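Local coordinates for protein transcriptional regulator, MarR/EmrR family (Clostridium acetobutylicum, PDB 3JW4) that probably binds DNA as a dimeric transcription factor of the MarR family, through a winged helix-turn-helix domain in each subunit, at residues T28-R33 with L119-S124; R45-I50 with A108-E113; S76-L81 with I87-P92. All blocks are in the same frame, centred on the assembly; numbering follows the deposited sequence.

Contact 1. Residues T28-R33 with L119-S124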
loop_
_atom_site.group_PDB
_atom_site.type_symbol
_atom_site.label_atom_id
_atom_site.label_comp_id
_atom_site.label_asym_id
_atom_site.label_seq_id
_atom_site.Cartn_x
_atom_site.Cartn_y
_atom_site.Cartn_z
ATOM N N THR B 28 -6.582 1.382 -7.714
ATOM C CA THR B 28 -7.368 2.469 -8.296
ATOM C C THR B 28 -8.584 1.883 -8.983
ATOM O O THR B 28 -9.702 2.328 -8.735
ATOM C CB THR B 28 -6.531 3.305 -9.290
ATOM O OG1 THR B 28 -5.427 3.882 -8.592
ATOM C CG2 THR B 28 -7.365 4.423 -9.922
ATOM N N SER B 29 -8.364 0.899 -9.849
ATOM C CA SER B 29 -9.442 0.085 -10.398
ATOM C C SER B 29 -10.453 -0.287 -9.283
ATOM O O SER B 29 -11.649 -0.005 -9.391
ATOM C CB SER B 29 -8.857 -1.193 -11.009
ATOM O OG SER B 29 -9.262 -1.388 -12.340
ATOM N N ALA B 30 -9.975 -0.875 -8.186
ATOM C CA ALA B 30 -10.896 -1.398 -7.152
ATOM C C ALA B 30 -11.558 -0.284 -6.337
ATOM O O ALA B 30 -12.769 -0.308 -6.153
ATOM C CB ALA B 30 -10.202 -2.385 -6.219
ATOM N N ASP B 31 -10.775 0.669 -5.838
ATOM C CA ASP B 31 -11.327 1.776 -5.046
ATOM C C ASP B 31 -12.428 2.549 -5.764
ATOM O O ASP B 31 -13.421 2.957 -5.119
ATOM C CB ASP B 31 -10.237 2.759 -4.622
ATOM C CG ASP B 31 -9.356 2.198 -3.531
ATOM O OD1 ASP B 31 -9.692 1.105 -3.000
ATOM O OD2 ASP B 31 -8.331 2.855 -3.218
ATOM N N ALA B 32 -12.253 2.727 -7.080
ATOM C CA ALA B 32 -13.211 3.469 -7.901
ATOM C C ALA B 32 -14.513 2.695 -8.117
ATOM O O ALA B 32 -15.599 3.267 -7.990
ATOM C CB ALA B 32 -12.589 3.881 -9.243
ATOM N N ARG B 33 -14.411 1.399 -8.401
ATOM C CA ARG B 33 -15.594 0.547 -8.603
ATOM C C ARG B 33 -16.414 0.302 -7.305
ATOM O O ARG B 33 -17.624 0.015 -7.331
ATOM C CB ARG B 33 -15.168 -0.781 -9.229
ATOM C CG ARG B 33 -15.882 -1.057 -10.553
ATOM C CD ARG B 33 -15.336 -2.296 -11.262
ATOM N NE ARG B 33 -16.368 -3.318 -11.452
ATOM C CZ ARG B 33 -16.159 -4.509 -12.007
ATOM N NH1 ARG B 33 -17.172 -5.362 -12.112
ATOM N NH2 ARG B 33 -14.954 -4.851 -12.468
ATOM N N LEU B 119 -12.386 -10.153 -8.068
ATOM C CA LEU B 119 -12.076 -11.186 -9.035
ATOM C C LEU B 119 -11.811 -10.625 -10.459
ATOM O O LEU B 119 -10.931 -11.142 -11.177
ATOM C CB LEU B 119 -13.187 -12.211 -9.084
ATOM C CG LEU B 119 -12.745 -13.579 -9.594
ATOM C CD1 LEU B 119 -12.000 -14.353 -8.474
ATOM C CD2 LEU B 119 -13.950 -14.362 -10.127
ATOM N N GLU B 120 -12.545 -9.581 -10.867
ATOM C CA GLU B 120 -12.286 -8.961 -12.170
ATOM C C GLU B 120 -10.924 -8.247 -12.145
ATOM O O GLU B 120 -10.206 -8.274 -13.129
ATOM C CB GLU B 120 -13.388 -7.991 -12.601
ATOM C CG GLU B 120 -14.832 -8.587 -12.562
ATOM C CD GLU B 120 -15.777 -8.029 -13.646
ATOM O OE1 GLU B 120 -15.488 -6.926 -14.193
ATOM O OE2 GLU B 120 -16.810 -8.699 -13.942
ATOM N N VAL B 121 -10.588 -7.617 -11.027
ATOM C CA VAL B 121 -9.288 -6.976 -10.881
ATOM C C VAL B 121 -8.176 -8.022 -10.939
ATOM O O VAL B 121 -7.177 -7.833 -11.626
ATOM C CB VAL B 121 -9.190 -6.125 -9.600
ATOM C CG1 VAL B 121 -7.746 -5.642 -9.364
ATOM C CG2 VAL B 121 -10.146 -4.923 -9.684
ATOM N N GLU B 122 -8.366 -9.139 -10.267
ATOM C CA GLU B 122 -7.395 -10.233 -10.292
ATOM C C GLU B 122 -7.143 -10.714 -11.714
ATOM O O GLU B 122 -5.992 -10.961 -12.113
ATOM C CB GLU B 122 -7.889 -11.402 -9.427
ATOM C CG GLU B 122 -7.020 -12.678 -9.467
ATOM C CD GLU B 122 -5.818 -12.620 -8.541
ATOM O OE1 GLU B 122 -5.596 -11.586 -7.876
ATOM O OE2 GLU B 122 -5.090 -13.629 -8.456
ATOM N N GLU B 123 -8.219 -10.873 -12.475
ATOM C CA GLU B 123 -8.130 -11.371 -13.834
ATOM C C GLU B 123 -7.408 -10.383 -14.751
ATOM O O GLU B 123 -6.862 -10.786 -15.759
ATOM C CB GLU B 123 -9.524 -11.712 -14.385
ATOM C CG GLU B 123 -10.020 -13.123 -13.954
ATOM C CD GLU B 123 -11.551 -13.333 -14.027
ATOM O OE1 GLU B 123 -12.321 -12.339 -13.939
ATOM O OE2 GLU B 123 -11.984 -14.512 -14.156
ATOM N N SER B 124 -7.409 -9.101 -14.409
ATOM C CA SER B 124 -6.708 -8.118 -15.221
ATOM C C SER B 124 -5.172 -8.297 -15.138
ATOM O O SER B 124 -4.440 -7.931 -16.056
ATOM C CB SER B 124 -7.120 -6.701 -14.821
ATOM O OG SER B 124 -6.521 -6.305 -13.607
#

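Contact 2. Residues R45-I50 with A108-E113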
loop_
_atom_site.group_PDB
_atom_site.type_symbol
_atom_site.label_atom_id
_atom_site.label_comp_id
_atom_site.label_asym_id
_atom_site.label_seq_id
_atom_site.Cartn_x
_atom_site.Cartn_y
_atom_site.Cartn_z
ATOM N N ARG B 45 -13.396 -6.495 2.781
ATOM C CA ARG B 45 -12.562 -7.464 3.478
ATOM C C ARG B 45 -13.126 -7.887 4.847
ATOM O O ARG B 45 -13.121 -9.072 5.197
ATOM C CB ARG B 45 -11.157 -6.865 3.682
ATOM C CG ARG B 45 -10.115 -7.350 2.739
ATOM C CD ARG B 45 -10.303 -6.972 1.274
ATOM N NE ARG B 45 -10.088 -8.178 0.455
ATOM C CZ ARG B 45 -9.501 -8.239 -0.740
ATOM N NH1 ARG B 45 -9.400 -9.427 -1.334
ATOM N NH2 ARG B 45 -9.018 -7.154 -1.341
HETATM N N MSE B 46 -13.583 -6.912 5.621
HETATM C CA MSE B 46 -14.157 -7.188 6.936
HETATM C C MSE B 46 -15.419 -8.040 6.808
HETATM O O MSE B 46 -15.530 -9.078 7.465
HETATM C CB MSE B 46 -14.487 -5.892 7.685
HETATM C CG MSE B 46 -15.273 -6.118 8.959
HETATM SE SE MSE B 46 -15.048 -4.699 10.248
HETATM C CE MSE B 46 -13.152 -4.857 10.422
ATOM N N ILE B 47 -16.355 -7.624 5.969
ATOM C CA ILE B 47 -17.583 -8.407 5.779
ATOM C C ILE B 47 -17.275 -9.830 5.280
ATOM O O ILE B 47 -17.871 -10.781 5.747
ATOM C CB ILE B 47 -18.555 -7.803 4.782
ATOM C CG1 ILE B 47 -19.005 -6.440 5.171
ATOM C CG2 ILE B 47 -19.894 -8.597 4.798
ATOM C CD1 ILE B 47 -19.949 -5.860 4.140
ATOM N N GLY B 48 -16.394 -9.945 4.283
ATOM C CA GLY B 48 -15.934 -11.237 3.790
ATOM C C GLY B 48 -15.382 -12.129 4.900
ATOM O O GLY B 48 -15.703 -13.303 4.972
ATOM N N TYR B 49 -14.528 -11.575 5.745
ATOM C CA TYR B 49 -13.911 -12.332 6.831
ATOM C C TYR B 49 -15.017 -12.808 7.775
ATOM O O TYR B 49 -15.041 -13.960 8.203
ATOM C CB TYR B 49 -12.892 -11.457 7.598
ATOM C CG TYR B 49 -12.193 -12.210 8.703
ATOM C CD1 TYR B 49 -11.120 -13.069 8.409
ATOM C CD2 TYR B 49 -12.645 -12.148 10.013
ATOM C CE1 TYR B 49 -10.488 -13.820 9.410
ATOM C CE2 TYR B 49 -12.014 -12.905 11.043
ATOM C CZ TYR B 49 -10.938 -13.730 10.722
ATOM O OH TYR B 49 -10.302 -14.461 11.693
ATOM N N ILE B 50 -15.969 -11.929 8.072
ATOM C CA ILE B 50 -17.056 -12.308 8.941
ATOM C C ILE B 50 -17.872 -13.430 8.299
ATOM O O ILE B 50 -18.123 -14.441 8.923
ATOM C CB ILE B 50 -17.974 -11.153 9.304
ATOM C CG1 ILE B 50 -17.243 -10.048 10.064
ATOM C CG2 ILE B 50 -19.114 -11.654 10.137
ATOM C CD1 ILE B 50 -18.027 -8.741 10.109
ATOM N N ALA B 108 -24.628 -10.789 3.003
ATOM C CA ALA B 108 -24.162 -11.907 2.158
ATOM C C ALA B 108 -24.240 -11.537 0.663
ATOM O O ALA B 108 -23.297 -11.789 -0.086
ATOM C CB ALA B 108 -24.936 -13.238 2.486
ATOM N N ALA B 109 -25.335 -10.910 0.231
ATOM C CA ALA B 109 -25.451 -10.405 -1.151
ATOM C C ALA B 109 -24.336 -9.387 -1.466
ATOM O O ALA B 109 -23.712 -9.456 -2.524
ATOM C CB ALA B 109 -26.862 -9.784 -1.411
ATOM N N LEU B 110 -24.044 -8.490 -0.530
ATOM C CA LEU B 110 -22.976 -7.498 -0.700
ATOM C C LEU B 110 -21.554 -8.120 -0.766
ATOM O O LEU B 110 -20.726 -7.650 -1.536
ATOM C CB LEU B 110 -23.027 -6.492 0.438
ATOM C CG LEU B 110 -22.137 -5.252 0.462
ATOM C CD1 LEU B 110 -22.729 -4.175 -0.334
ATOM C CD2 LEU B 110 -21.932 -4.793 1.916
ATOM N N VAL B 111 -21.286 -9.154 0.042
ATOM C CA VAL B 111 -20.022 -9.878 -0.008
ATOM C C VAL B 111 -19.778 -10.349 -1.444
ATOM O O VAL B 111 -18.693 -10.234 -1.971
ATOM C CB VAL B 111 -20.045 -11.118 0.917
ATOM C CG1 VAL B 111 -19.052 -12.187 0.416
ATOM C CG2 VAL B 111 -19.733 -10.732 2.366
ATOM N N GLU B 112 -20.823 -10.854 -2.082
ATOM C CA GLU B 112 -20.677 -11.411 -3.400
ATOM C C GLU B 112 -20.340 -10.326 -4.420
ATOM O O GLU B 112 -19.470 -10.534 -5.257
ATOM C CB GLU B 112 -21.915 -12.211 -3.826
ATOM C CG GLU B 112 -21.606 -13.106 -5.026
ATOM C CD GLU B 112 -22.833 -13.738 -5.637
ATOM O OE1 GLU B 112 -23.872 -13.924 -4.934
ATOM O OE2 GLU B 112 -22.748 -14.036 -6.846
ATOM N N GLU B 113 -20.988 -9.170 -4.342
ATOM C CA GLU B 113 -20.649 -8.074 -5.241
ATOM C C GLU B 113 -19.205 -7.590 -4.993
ATOM O O GLU B 113 -18.508 -7.395 -5.956
ATOM C CB GLU B 113 -21.638 -6.900 -5.172
ATOM C CG GLU B 113 -23.090 -7.230 -5.624
ATOM C CD GLU B 113 -23.315 -7.205 -7.154
ATOM O OE1 GLU B 113 -22.333 -7.066 -7.930
ATOM O OE2 GLU B 113 -24.492 -7.337 -7.585
#

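Contact 3. Residues S76-L81 with I87-P92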
loop_
_atom_site.group_PDB
_atom_site.type_symbol
_atom_site.label_atom_id
_atom_site.label_comp_id
_atom_site.label_asym_id
_atom_site.label_seq_id
_atom_site.Cartn_x
_atom_site.Cartn_y
_atom_site.Cartn_z
ATOM N N SER B 76 -16.172 1.886 14.536
ATOM C CA SER B 76 -16.996 2.690 13.641
ATOM C C SER B 76 -17.443 1.896 12.413
ATOM O O SER B 76 -18.588 1.994 11.959
ATOM C CB SER B 76 -16.244 3.938 13.167
ATOM O OG SER B 76 -17.143 4.758 12.420
HETATM N N MSE B 77 -16.530 1.105 11.869
HETATM C CA MSE B 77 -16.853 0.388 10.641
HETATM C C MSE B 77 -17.907 -0.693 10.931
HETATM O O MSE B 77 -18.828 -0.844 10.159
HETATM C CB MSE B 77 -15.592 -0.195 10.029
HETATM C CG MSE B 77 -15.812 -1.071 8.794
HETATM SE SE MSE B 77 -14.102 -1.862 8.226
HETATM C CE MSE B 77 -12.846 -0.572 8.978
ATOM N N LEU B 78 -17.787 -1.392 12.066
ATOM C CA LEU B 78 -18.791 -2.371 12.472
ATOM C C LEU B 78 -20.133 -1.740 12.761
ATOM O O LEU B 78 -21.175 -2.280 12.376
ATOM C CB LEU B 78 -18.346 -3.183 13.712
ATOM C CG LEU B 78 -17.230 -4.195 13.491
ATOM C CD1 LEU B 78 -16.784 -4.792 14.818
ATOM C CD2 LEU B 78 -17.674 -5.354 12.538
ATOM N N GLN B 79 -20.134 -0.618 13.463
ATOM C CA GLN B 79 -21.409 0.078 13.728
ATOM C C GLN B 79 -22.068 0.464 12.397
ATOM O O GLN B 79 -23.293 0.421 12.270
ATOM C CB GLN B 79 -21.221 1.308 14.605
ATOM C CG GLN B 79 -21.129 1.008 16.120
ATOM C CD GLN B 79 -20.847 2.233 16.943
ATOM O OE1 GLN B 79 -19.684 2.487 17.310
ATOM N NE2 GLN B 79 -21.886 3.062 17.205
ATOM N N GLY B 80 -21.251 0.851 11.428
ATOM C CA GLY B 80 -21.759 1.285 10.109
ATOM C C GLY B 80 -22.409 0.120 9.372
ATOM O O GLY B 80 -23.549 0.213 8.951
ATOM N N LEU B 81 -21.686 -0.997 9.273
ATOM C CA LEU B 81 -22.227 -2.236 8.669
ATOM C C LEU B 81 -23.499 -2.684 9.400
ATOM O O LEU B 81 -24.478 -3.066 8.790
ATOM C CB LEU B 81 -21.155 -3.340 8.705
ATOM C CG LEU B 81 -19.884 -3.097 7.885
ATOM C CD1 LEU B 81 -18.821 -4.186 8.126
ATOM C CD2 LEU B 81 -20.234 -2.977 6.415
ATOM N N ILE B 87 -24.775 -6.653 8.929
ATOM C CA ILE B 87 -24.320 -7.580 9.956
ATOM C C ILE B 87 -25.166 -7.390 11.196
ATOM O O ILE B 87 -25.827 -6.349 11.348
ATOM C CB ILE B 87 -22.841 -7.389 10.319
ATOM C CG1 ILE B 87 -22.593 -6.023 10.970
ATOM C CG2 ILE B 87 -21.892 -7.569 9.061
ATOM C CD1 ILE B 87 -21.170 -5.833 11.510
ATOM N N GLU B 88 -25.160 -8.397 12.062
ATOM C CA GLU B 88 -25.849 -8.351 13.353
ATOM C C GLU B 88 -24.959 -9.016 14.396
ATOM O O GLU B 88 -24.028 -9.751 14.060
ATOM C CB GLU B 88 -27.195 -9.072 13.316
ATOM C CG GLU B 88 -27.081 -10.539 12.974
ATOM C CD GLU B 88 -28.354 -11.370 13.203
ATOM O OE1 GLU B 88 -29.410 -10.808 13.587
ATOM O OE2 GLU B 88 -28.268 -12.609 12.989
ATOM N N ARG B 89 -25.271 -8.753 15.645
ATOM C CA ARG B 89 -24.595 -9.367 16.762
ATOM C C ARG B 89 -25.614 -10.244 17.437
ATOM O O ARG B 89 -26.674 -9.781 17.795
ATOM C CB ARG B 89 -24.066 -8.305 17.706
ATOM C CG ARG B 89 -22.980 -7.429 17.053
ATOM C CD ARG B 89 -22.797 -6.102 17.803
ATOM N NE ARG B 89 -21.405 -5.638 17.726
ATOM C CZ ARG B 89 -20.978 -4.504 17.160
ATOM N NH1 ARG B 89 -21.816 -3.646 16.587
ATOM N NH2 ARG B 89 -19.675 -4.216 17.176
ATOM N N ARG B 90 -25.306 -11.523 17.555
ATOM C CA ARG B 90 -26.213 -12.495 18.140
ATOM C C ARG B 90 -25.662 -12.988 19.452
ATOM O O ARG B 90 -24.472 -13.302 19.550
ATOM C CB ARG B 90 -26.361 -13.716 17.237
ATOM C CG ARG B 90 -27.030 -13.487 15.900
ATOM C CD ARG B 90 -27.288 -14.849 15.257
ATOM N NE ARG B 90 -27.264 -14.837 13.793
ATOM C CZ ARG B 90 -27.118 -15.940 13.049
ATOM N NH1 ARG B 90 -26.972 -17.132 13.628
ATOM N NH2 ARG B 90 -27.121 -15.873 11.726
ATOM N N ILE B 91 -26.535 -13.068 20.451
ATOM C CA ILE B 91 -26.242 -13.826 21.666
ATOM C C ILE B 91 -26.153 -15.307 21.300
ATOM O O ILE B 91 -27.113 -15.877 20.794
ATOM C CB ILE B 91 -27.296 -13.596 22.791
ATOM C CG1 ILE B 91 -28.738 -13.783 22.283
ATOM C CG2 ILE B 91 -27.142 -12.201 23.389
ATOM C CD1 ILE B 91 -29.789 -13.151 23.186
ATOM N N PRO B 92 -24.981 -15.922 21.507
ATOM C CA PRO B 92 -24.874 -17.360 21.259
ATOM C C PRO B 92 -25.616 -18.155 22.316
ATOM O O PRO B 92 -25.626 -19.369 22.238
ATOM C CB PRO B 92 -23.374 -17.623 21.376
ATOM C CG PRO B 92 -22.918 -16.600 22.378
ATOM C CD PRO B 92 -23.739 -15.371 22.081
#

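Contact 1. Residues T28-R33 with L119-S124
In the helical dimerization region of this MarR-type regulator, helix 14-35 and helix 105-126 run side by side, and Arg-33 of the first reaches over to Glu-120 of the second. The two short segments are close to antiparallel, at 159°, with their axes 10.1 Å apart; Ser-29, Ala-30 and Val-121 meet between them, and the long charged side chains span the margin. The salt bridge is one-sided. Both terminal nitrogens of the guanidinium converge on a single carboxylate oxygen: Arg-33 NH2 lies 2.8 Å from Glu-120 OE1, while the bond from Arg-33 NH1 to the same OE1 is weak, 3.1 Å long and clearly bent. The planes of the two groups are 71° apart, so this is not the flat pairing of two nitrogens with two oxygens; NH2 meets OE1 from above the carboxylate plane. A bend at chi2 (-147°) in Glu-120 and another at chi3 in Arg-33 bring the groups together, the side chains crossing at about a right angle.

Winged-helix proteins of the MarR family pair through their terminal helices, and here another side of helix 105-126 faces the partner: Glu-122 accepts hydrogen bonds from Ser-16 OG and Tyr-15 N of the second subunit. Beneath the exposed ion pair lies the apolar part. Val-121 is buried and points at helix 14-35, with CG2 4.2 Å from Ser-29 CB and 4.3 Å from Ala-30 CB; the same valine also packs on Leu-26. One turn further on, Ser-124 OG turns back to its own helix and donates to Val-121 O at 2.6 Å, in the carbonyl plane and on a lone pair.

Contact 2. Residues R45-I50 with A108-E113
Ile-47 and Val-111 meet where the winged-helix domain is joined to the dimerization region: helix 41-53, of the DNA-binding domain, lies across the long helix 105-126. The segment axes pass 9.5 Å apart and the segments cross at -120°; Gly-48 and Val-111 bring the backbones closest, their CA atoms 5.7 Å from each other. The side chains that meet are all apolar, and no hydrogen bond crosses between the segments. Ile-47 divides its branches between two neighbours: CG2 turns to Val-111, and CD1, at the end of an extended chain (chi2 179°), turns to Leu-110, whose side chain it crosses at about a right angle. Ile-47 and Val-111 slide past each other in opposite directions, their CG2 methyls meeting at a doubtful 3.2 Å that the model probably makes too short.

A second shell surrounds these residues. Leu-81 of helix 74-83 and Val-103 of strand 100-103 pack on Ile-47, Leu-39 and Tyr-86 on Leu-110, and Tyr-51 on Val-111. Held in this way, Val-111 CG2 lies against the backbone of the facing helix, 3.9 Å from Gly-48 N and equally far from Ile-47 O.

Contact 3. Residues S76-L81 with I87-P92
Ile-87 pushes its CD1 methyl into the angle between Leu-78 and Leu-81, one turn apart on helix 74-83. Ile-87 CD1 lies 3.7 Å from Leu-78 CD2 and 3.8 Å from Leu-81 CB, and also rests 3.7 Å from the backbone oxygen Leu-78 O. The isoleucine's chi1 of 65° sets CG1 between the backbone N and the carbonyl carbon, and from there an extended chi2 carries the methyl on to the helix. Leu-78 meets the isoleucine at about a right angle, offering CD2, while its other methyl, CD1, lies against Arg-89.

This is the junction of helix and wing in a winged helix-turn-helix domain. By its place in the fold, helix 74-83 corresponds to the recognition helix that MarR proteins generally set into the DNA major groove, and strand 87-90 opens the two-stranded antiparallel wing, paired with strand 100-103. Helix and strand are nearly perpendicular, at 101°. Ile-87 meets both leucines, and two residues on Arg-89 reaches Leu-78. Arg-89 NH2 lies 3.8 Å from Leu-78 CD1, at an oblique tilt, while its NH1 forms a salt bridge with Glu-82 on the same helix.

Glu-88 points away from the helix. Glu-88 OE2 instead takes the NE hydrogen of Arg-90 at 2.6 Å, on the anti side of the carboxylate and 32° out of its plane, and the Arg-90 guanidinium also makes a cation-pi contact with Tyr-102 on the paired strand.

Contacts 1 and 2 share helix 105-126, their centres 16 Å apart; it is gripped by helix 14-35 in the dimerization region and by helix 41-53 at the DNA-binding domain. Contact 3 lies within that domain and is nested in the chain between the segments of the other two. The chemistry changes along the way: contact 1 combines a buried valine with a surface ion pair, contact 2 is apolar in its side chains, and contact 3 is the most buried, with a partly exposed arginine beside its apolar side chains. Contacts 2 and 3 touch, the selenomethionine Met-46 packing on Leu-78, whereas contacts 1 and 3 stand on opposite sides of the chain's centre.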